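Side-chain contacts in lactate racemase apoprotein (Thermoanaerobacterium thermosaccharolyticum, PDB 2YJG), which catalyses the interconversion of D- and L-lactate, using a nickel pincer complex built on a nicotinic acid mononucleotide derivative: residues S11-D16 and K393-A398; F15-E20 and I412-D417; A277-T282 and K400-I405. All coordinates share one frame; numbering follows the deposited sequence.

Contact 1. Residues S11-D16 and K393-A398; sequences SKLAFD and KDLGEA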
# COMPACT_ATOMS: atom_id res chain seq x y z
N SER A 11 3.17 -30.62 -8.90
CA SER A 11 3.10 -31.99 -8.47
C SER A 11 4.50 -32.56 -8.28
O SER A 11 5.52 -31.82 -8.23
CB SER A 11 2.43 -32.78 -9.58
OG SER A 11 1.04 -32.73 -9.44
N LYS A 12 4.55 -33.87 -8.22
CA LYS A 12 5.80 -34.56 -8.36
C LYS A 12 5.61 -35.61 -9.42
O LYS A 12 4.47 -36.07 -9.65
CB LYS A 12 6.25 -35.17 -7.02
CG LYS A 12 6.20 -34.19 -5.85
CD LYS A 12 7.49 -34.20 -4.98
CE LYS A 12 7.86 -32.80 -4.41
NZ LYS A 12 7.18 -32.47 -3.12
N LEU A 13 6.68 -35.97 -10.09
CA LEU A 13 6.65 -37.17 -10.90
C LEU A 13 7.14 -38.33 -10.06
O LEU A 13 8.09 -38.17 -9.30
CB LEU A 13 7.48 -37.01 -12.17
CG LEU A 13 7.20 -35.71 -12.92
CD1 LEU A 13 8.13 -35.57 -14.07
CD2 LEU A 13 5.74 -35.62 -13.37
N ALA A 14 6.46 -39.48 -10.22
CA ALA A 14 6.83 -40.77 -9.62
C ALA A 14 7.46 -41.63 -10.68
O ALA A 14 6.94 -41.84 -11.81
CB ALA A 14 5.61 -41.48 -8.99
N PHE A 15 8.66 -42.09 -10.33
CA PHE A 15 9.43 -42.86 -11.25
C PHE A 15 10.01 -44.03 -10.50
O PHE A 15 10.70 -43.82 -9.51
CB PHE A 15 10.55 -42.00 -11.78
CG PHE A 15 11.28 -42.60 -12.92
CD1 PHE A 15 10.58 -43.22 -13.96
CD2 PHE A 15 12.67 -42.53 -12.98
CE1 PHE A 15 11.25 -43.78 -15.04
CE2 PHE A 15 13.34 -43.07 -14.07
CZ PHE A 15 12.63 -43.69 -15.10
N ASP A 16 9.75 -45.23 -11.00
CA ASP A 16 10.40 -46.43 -10.46
C ASP A 16 11.67 -46.68 -11.20
O ASP A 16 11.61 -47.02 -12.37
CB ASP A 16 9.47 -47.60 -10.65
CG ASP A 16 9.85 -48.77 -9.81
OD1 ASP A 16 10.98 -48.78 -9.30
OD2 ASP A 16 8.99 -49.68 -9.67
N LYS A 393 8.52 -37.01 -23.15
CA LYS A 393 7.21 -36.86 -22.52
C LYS A 393 7.19 -37.23 -21.05
O LYS A 393 6.35 -36.75 -20.29
CB LYS A 393 6.10 -37.62 -23.30
CG LYS A 393 5.64 -38.97 -22.72
CD LYS A 393 4.74 -39.79 -23.76
CE LYS A 393 5.41 -41.03 -24.31
NZ LYS A 393 4.47 -41.79 -25.21
N ASP A 394 8.09 -38.11 -20.65
CA ASP A 394 8.15 -38.54 -19.28
C ASP A 394 9.53 -39.11 -18.99
O ASP A 394 10.36 -39.27 -19.89
CB ASP A 394 6.99 -39.58 -18.97
CG ASP A 394 7.02 -40.83 -19.85
OD1 ASP A 394 8.10 -41.31 -20.18
OD2 ASP A 394 5.92 -41.38 -20.20
N LEU A 395 9.77 -39.44 -17.74
CA LEU A 395 11.09 -39.89 -17.33
C LEU A 395 11.47 -41.23 -17.95
O LEU A 395 12.62 -41.49 -18.28
CB LEU A 395 11.17 -39.92 -15.79
CG LEU A 395 11.24 -38.56 -15.07
CD1 LEU A 395 10.90 -38.69 -13.65
CD2 LEU A 395 12.66 -37.94 -15.24
N GLY A 396 10.49 -42.11 -18.13
CA GLY A 396 10.74 -43.36 -18.86
C GLY A 396 11.27 -43.19 -20.27
O GLY A 396 12.29 -43.75 -20.60
N GLU A 397 10.61 -42.33 -21.06
CA GLU A 397 11.09 -42.04 -22.38
C GLU A 397 12.44 -41.34 -22.33
O GLU A 397 13.28 -41.61 -23.14
CB GLU A 397 10.11 -41.15 -23.11
CG GLU A 397 10.53 -40.88 -24.52
CD GLU A 397 9.52 -40.05 -25.32
OE1 GLU A 397 9.07 -38.99 -24.84
OE2 GLU A 397 9.20 -40.44 -26.46
N ALA A 398 12.63 -40.44 -21.37
CA ALA A 398 13.88 -39.71 -21.28
C ALA A 398 15.02 -40.72 -21.08
O ALA A 398 16.07 -40.66 -21.76
CB ALA A 398 13.81 -38.65 -20.18

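Contact 2. Residues F15-E20 and I412-D417; sequences FDLPDE and INVIPD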
# COMPACT_ATOMS: atom_id res chain seq x y z
N PHE A 15 8.66 -42.09 -10.33
CA PHE A 15 9.43 -42.86 -11.25
C PHE A 15 10.01 -44.03 -10.50
O PHE A 15 10.70 -43.82 -9.51
CB PHE A 15 10.55 -42.00 -11.78
CG PHE A 15 11.28 -42.60 -12.92
CD1 PHE A 15 10.58 -43.22 -13.96
CD2 PHE A 15 12.67 -42.53 -12.98
CE1 PHE A 15 11.25 -43.78 -15.04
CE2 PHE A 15 13.34 -43.07 -14.07
CZ PHE A 15 12.63 -43.69 -15.10
N ASP A 16 9.75 -45.23 -11.00
CA ASP A 16 10.40 -46.43 -10.46
C ASP A 16 11.67 -46.68 -11.20
O ASP A 16 11.61 -47.02 -12.37
CB ASP A 16 9.47 -47.60 -10.65
CG ASP A 16 9.85 -48.77 -9.81
OD1 ASP A 16 10.98 -48.78 -9.30
OD2 ASP A 16 8.99 -49.68 -9.67
N LEU A 17 12.82 -46.51 -10.55
CA LEU A 17 14.11 -46.73 -11.20
C LEU A 17 14.85 -47.87 -10.48
O LEU A 17 15.11 -47.74 -9.27
CB LEU A 17 14.99 -45.47 -11.12
CG LEU A 17 16.35 -45.54 -11.77
CD1 LEU A 17 16.33 -45.94 -13.28
CD2 LEU A 17 16.99 -44.13 -11.52
N PRO A 18 15.19 -48.94 -11.19
CA PRO A 18 15.77 -50.07 -10.48
C PRO A 18 17.07 -49.75 -9.75
O PRO A 18 18.00 -49.14 -10.34
CB PRO A 18 16.03 -51.09 -11.58
CG PRO A 18 15.53 -50.49 -12.88
CD PRO A 18 14.73 -49.31 -12.54
N ASP A 19 17.15 -50.20 -8.49
CA ASP A 19 18.29 -49.86 -7.65
C ASP A 19 19.65 -50.17 -8.29
O ASP A 19 20.62 -49.44 -8.11
CB ASP A 19 18.20 -50.62 -6.29
CG ASP A 19 16.98 -50.25 -5.45
OD1 ASP A 19 16.42 -49.11 -5.49
OD2 ASP A 19 16.60 -51.11 -4.63
N GLU A 20 19.72 -51.25 -9.07
CA GLU A 20 20.99 -51.67 -9.69
C GLU A 20 21.55 -50.64 -10.70
O GLU A 20 22.77 -50.60 -10.94
CB GLU A 20 20.89 -53.05 -10.36
CG GLU A 20 19.83 -53.19 -11.46
CD GLU A 20 20.25 -54.07 -12.67
OE1 GLU A 20 21.44 -54.43 -12.84
OE2 GLU A 20 19.39 -54.39 -13.51
N ILE A 412 23.42 -44.34 -12.81
CA ILE A 412 22.74 -43.09 -12.98
C ILE A 412 22.80 -42.37 -11.68
O ILE A 412 22.48 -42.94 -10.61
CB ILE A 412 21.22 -43.30 -13.28
CG1 ILE A 412 21.00 -44.12 -14.54
CG2 ILE A 412 20.45 -41.96 -13.41
CD1 ILE A 412 19.58 -44.71 -14.63
N ASN A 413 23.16 -41.10 -11.74
CA ASN A 413 23.08 -40.27 -10.58
C ASN A 413 21.68 -39.66 -10.53
O ASN A 413 21.25 -39.08 -11.50
CB ASN A 413 24.14 -39.15 -10.63
CG ASN A 413 25.51 -39.55 -10.06
OD1 ASN A 413 26.56 -38.98 -10.44
ND2 ASN A 413 25.51 -40.45 -9.10
N VAL A 414 21.00 -39.70 -9.38
CA VAL A 414 19.67 -39.06 -9.21
C VAL A 414 19.76 -37.92 -8.25
O VAL A 414 20.14 -38.10 -7.09
CB VAL A 414 18.58 -40.08 -8.70
CG1 VAL A 414 17.19 -39.38 -8.58
CG2 VAL A 414 18.50 -41.28 -9.68
N ILE A 415 19.44 -36.71 -8.71
CA ILE A 415 19.51 -35.54 -7.87
C ILE A 415 18.08 -34.99 -7.90
O ILE A 415 17.74 -34.21 -8.80
CB ILE A 415 20.43 -34.48 -8.46
CG1 ILE A 415 21.80 -35.10 -8.87
CG2 ILE A 415 20.58 -33.33 -7.44
CD1 ILE A 415 22.86 -34.07 -9.35
N PRO A 416 17.24 -35.40 -6.93
CA PRO A 416 15.82 -35.09 -7.12
C PRO A 416 15.47 -33.60 -7.20
O PRO A 416 14.57 -33.24 -7.95
CB PRO A 416 15.11 -35.76 -5.94
CG PRO A 416 16.19 -36.67 -5.25
CD PRO A 416 17.52 -36.25 -5.75
N ASP A 417 16.18 -32.75 -6.47
CA ASP A 417 16.04 -31.31 -6.57
C ASP A 417 17.38 -30.63 -6.95
O ASP A 417 18.27 -30.41 -6.11
CB ASP A 417 15.49 -30.75 -5.29
CG ASP A 417 15.24 -29.22 -5.35
OD1 ASP A 417 15.82 -28.52 -6.21
OD2 ASP A 417 14.44 -28.74 -4.52

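Contact 3. Residues A277-T282 and K400-I405; sequences ADIVIT and KIAESI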
# COMPACT_ATOMS: atom_id res chain seq x y z
N ALA A 277 28.66 -39.80 -13.28
CA ALA A 277 27.97 -40.89 -13.93
C ALA A 277 27.69 -40.53 -15.36
O ALA A 277 27.73 -39.36 -15.78
CB ALA A 277 26.65 -41.19 -13.23
N ASP A 278 27.40 -41.56 -16.14
CA ASP A 278 27.06 -41.37 -17.52
C ASP A 278 25.74 -40.69 -17.77
O ASP A 278 25.58 -40.08 -18.84
CB ASP A 278 27.03 -42.70 -18.23
CG ASP A 278 28.34 -43.07 -18.72
OD1 ASP A 278 28.76 -42.49 -19.75
OD2 ASP A 278 28.96 -43.96 -18.09
N ILE A 279 24.80 -40.88 -16.82
CA ILE A 279 23.44 -40.30 -16.85
C ILE A 279 23.13 -39.68 -15.48
O ILE A 279 23.42 -40.26 -14.43
CB ILE A 279 22.35 -41.34 -17.22
CG1 ILE A 279 22.62 -41.98 -18.58
CG2 ILE A 279 20.97 -40.74 -17.30
CD1 ILE A 279 21.63 -43.23 -18.88
N VAL A 280 22.56 -38.48 -15.51
CA VAL A 280 22.05 -37.85 -14.34
C VAL A 280 20.57 -37.57 -14.58
O VAL A 280 20.20 -37.12 -15.68
CB VAL A 280 22.77 -36.51 -14.10
CG1 VAL A 280 22.20 -35.86 -12.92
CG2 VAL A 280 24.32 -36.66 -14.00
N ILE A 281 19.73 -37.79 -13.57
CA ILE A 281 18.32 -37.36 -13.54
C ILE A 281 18.15 -36.32 -12.48
O ILE A 281 18.53 -36.53 -11.32
CB ILE A 281 17.33 -38.50 -13.24
CG1 ILE A 281 17.39 -39.52 -14.37
CG2 ILE A 281 15.94 -37.91 -12.97
CD1 ILE A 281 16.51 -40.79 -14.16
N THR A 282 17.64 -35.16 -12.87
CA THR A 282 17.39 -34.11 -11.88
C THR A 282 16.12 -33.29 -12.24
O THR A 282 15.35 -33.68 -13.14
CB THR A 282 18.63 -33.23 -11.72
OG1 THR A 282 18.53 -32.44 -10.54
CG2 THR A 282 18.87 -32.35 -13.01
N LYS A 400 15.07 -43.96 -21.85
CA LYS A 400 15.28 -44.75 -23.10
C LYS A 400 16.14 -43.96 -24.11
O LYS A 400 17.04 -44.52 -24.77
CB LYS A 400 13.95 -45.18 -23.74
CG LYS A 400 13.92 -45.24 -25.30
CD LYS A 400 13.55 -43.87 -25.99
CE LYS A 400 12.72 -44.03 -27.31
NZ LYS A 400 13.52 -44.15 -28.60
N ILE A 401 15.90 -42.65 -24.21
CA ILE A 401 16.67 -41.83 -25.16
C ILE A 401 18.13 -41.81 -24.67
O ILE A 401 19.03 -42.11 -25.43
CB ILE A 401 16.10 -40.39 -25.35
CG1 ILE A 401 14.70 -40.37 -26.02
CG2 ILE A 401 17.00 -39.55 -26.21
CD1 ILE A 401 14.70 -40.80 -27.55
N ALA A 402 18.34 -41.57 -23.37
CA ALA A 402 19.68 -41.46 -22.79
C ALA A 402 20.41 -42.75 -23.05
O ALA A 402 21.52 -42.73 -23.52
CB ALA A 402 19.63 -41.18 -21.33
N GLU A 403 19.76 -43.85 -22.71
CA GLU A 403 20.37 -45.19 -22.95
C GLU A 403 20.82 -45.43 -24.38
O GLU A 403 21.87 -46.03 -24.61
CB GLU A 403 19.42 -46.28 -22.46
CG GLU A 403 19.31 -46.27 -20.92
CD GLU A 403 18.22 -47.18 -20.35
OE1 GLU A 403 17.52 -47.86 -21.10
OE2 GLU A 403 18.07 -47.20 -19.11
N SER A 404 20.05 -44.96 -25.35
CA SER A 404 20.45 -45.02 -26.77
C SER A 404 21.77 -44.26 -27.04
O SER A 404 22.54 -44.65 -27.90
CB SER A 404 19.36 -44.42 -27.64
OG SER A 404 19.52 -43.00 -27.70
N ILE A 405 21.98 -43.18 -26.31
CA ILE A 405 23.12 -42.28 -26.46
C ILE A 405 24.35 -42.84 -25.78
O ILE A 405 25.44 -42.82 -26.36
CB ILE A 405 22.80 -40.89 -25.82
CG1 ILE A 405 21.75 -40.15 -26.65
CG2 ILE A 405 24.08 -40.04 -25.66
CD1 ILE A 405 21.26 -38.87 -25.99

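Contact 1. Residues S11-D16 and K393-A398
Leu395 packs its CB against one face of the Phe15 ring. The distance from Leu395 CB to the ring centroid of Phe15 is 3.8 Å, and the approach is only 8° off the ring normal, a CH-pi contact over the middle of the face. Phe15 CG stands anti to its own backbone N (chi1 -169°), which carries the ring out from the strand and over the start of the helix. There Phe15 CE1 comes obliquely to Gly396 N, at 3.6 Å. Beyond CB the side chain of Leu395 runs on toward the strand: Leu395 CD1 is 3.8 Å from Phe15 CB and 4.1 Å from Leu13 CB. Strand 11-16 forms an antiparallel hairpin with strand 3-8. Its side chains here rest on helix 395-405, which flanks a parallel sheet built mostly from the C-terminal part of the chain. Leu395 also touches Ile314 of that sheet, and Leu13 reaches Val375 and Ala316. With an alanine at Phe15, Leu395 CB would probably lose its aromatic cover, and a gap would open between hairpin and helix. The first turn of the helix is fixed by its N-cap, Asp394. Asp394 OD1 accepts from Glu397 N at 2.8 Å, nearly straight at 171°. The Glu397 side chain turns back to the residue before the cap, and its OE1 accepts from Lys393 N at 2.7 Å.

Contact 2. Residues F15-E20 and I412-D417
Leu17 pushes its two methyl groups against Ile412 and Val414, one branch toward each. Leu17 CD1 meets Ile412 CD1 at 3.7 Å, and these two side chains touch tip to tip. The second branch lies alongside Val414: Leu17 CD2 is 3.7 Å from Val414 CG2, and the two side chains run antiparallel past one another. Leu17 CD2 also approaches Ile412 CD1, at 4.1 Å, so the end of the isoleucine is touched by both leucine methyls. The torsions explain this fit. Leu17 holds CG anti to the backbone N (chi1 -179°), which extends the side chain from the main chain toward the sheet. Ile412 is extended at its outer bond (chi2 162°), which sends CD1 outward to meet it. All three residues are buried, and only methyl groups meet across the contact. Ile412 and Val414 are two apart on one strand, so they project from the same face of the sheet. Asn413, between them, points to the other face. Strand 412-415 lies inside a parallel sheet, between strands 22-25 and 279-283. The start of the chain thus supplies an edge strand, 22-25, and both ends of the chain share one sheet. Leu17 belongs to the link that leads from the N-terminal hairpin into that edge strand, and its backbone is hydrogen-bonded to Ala2. Around the three side chains, Leu399 of helix 395-405 touches both Leu17 and Ile412, Ile22 of strand 22-25 touches Leu17, and Ile4 of strand 3-8 packs on Val414.

Contact 3. Residues A277-T282 and K400-I405
Ile279 sets CG1 anti to its carbonyl carbon (chi1 -58°) and then runs on extended to CD1 (chi2 171°), which carries the methyl across to Ala402 on helix 395-405. This is helix-on-sheet packing in the alpha/beta C-terminal domain, where the helix lies against one face of the parallel sheet. Ile279 CD1 is 3.8 Å from Ala402 CB, and Ile279 CG1 follows at 4.1 Å. Both outer carbons of the isoleucine lie against the one methyl of Ala402. The CA atoms of Ile279 and Ala402 are 7.1 Å apart. Both residues are buried. On the sheet, Ile279 is flanked by Ile314 of strand 311-316 and Ile412 of strand 412-415. Ala402 also touches Val312 and Ile373, so it sits over several strands. Glu403 takes part through its aliphatic portion, although its CB points away from the strand. Its carboxylate has a partner elsewhere, a salt bridge from OE2 to Arg21 NH1. The same Ile279 methyl that meets Ala402 also approaches the aliphatic part of Glu403, with Ile279 CD1 4.3 Å from Glu403 CG.

Helix 395-405 ties the three contacts together. Contact 1 uses its first turn and contact 3 its last turns; contact 2 lies beside it through Leu399. The centres of contacts 1 and 2, and of contacts 2 and 3, are about 11 Å apart; those of contacts 1 and 3 are about 13 Å apart. Ile281 joins contacts 1 and 3: its CD1 lies 3.9 Å from Phe15 CE2. Contacts 2 and 3 meet through neighbouring sheet strands, with a probable hydrogen bond of 2.8 Å from Ile415 N to Ile281 O. All three lie away from the magnesium site and from the residues that, by similarity, serve catalysis, cofactor and substrate.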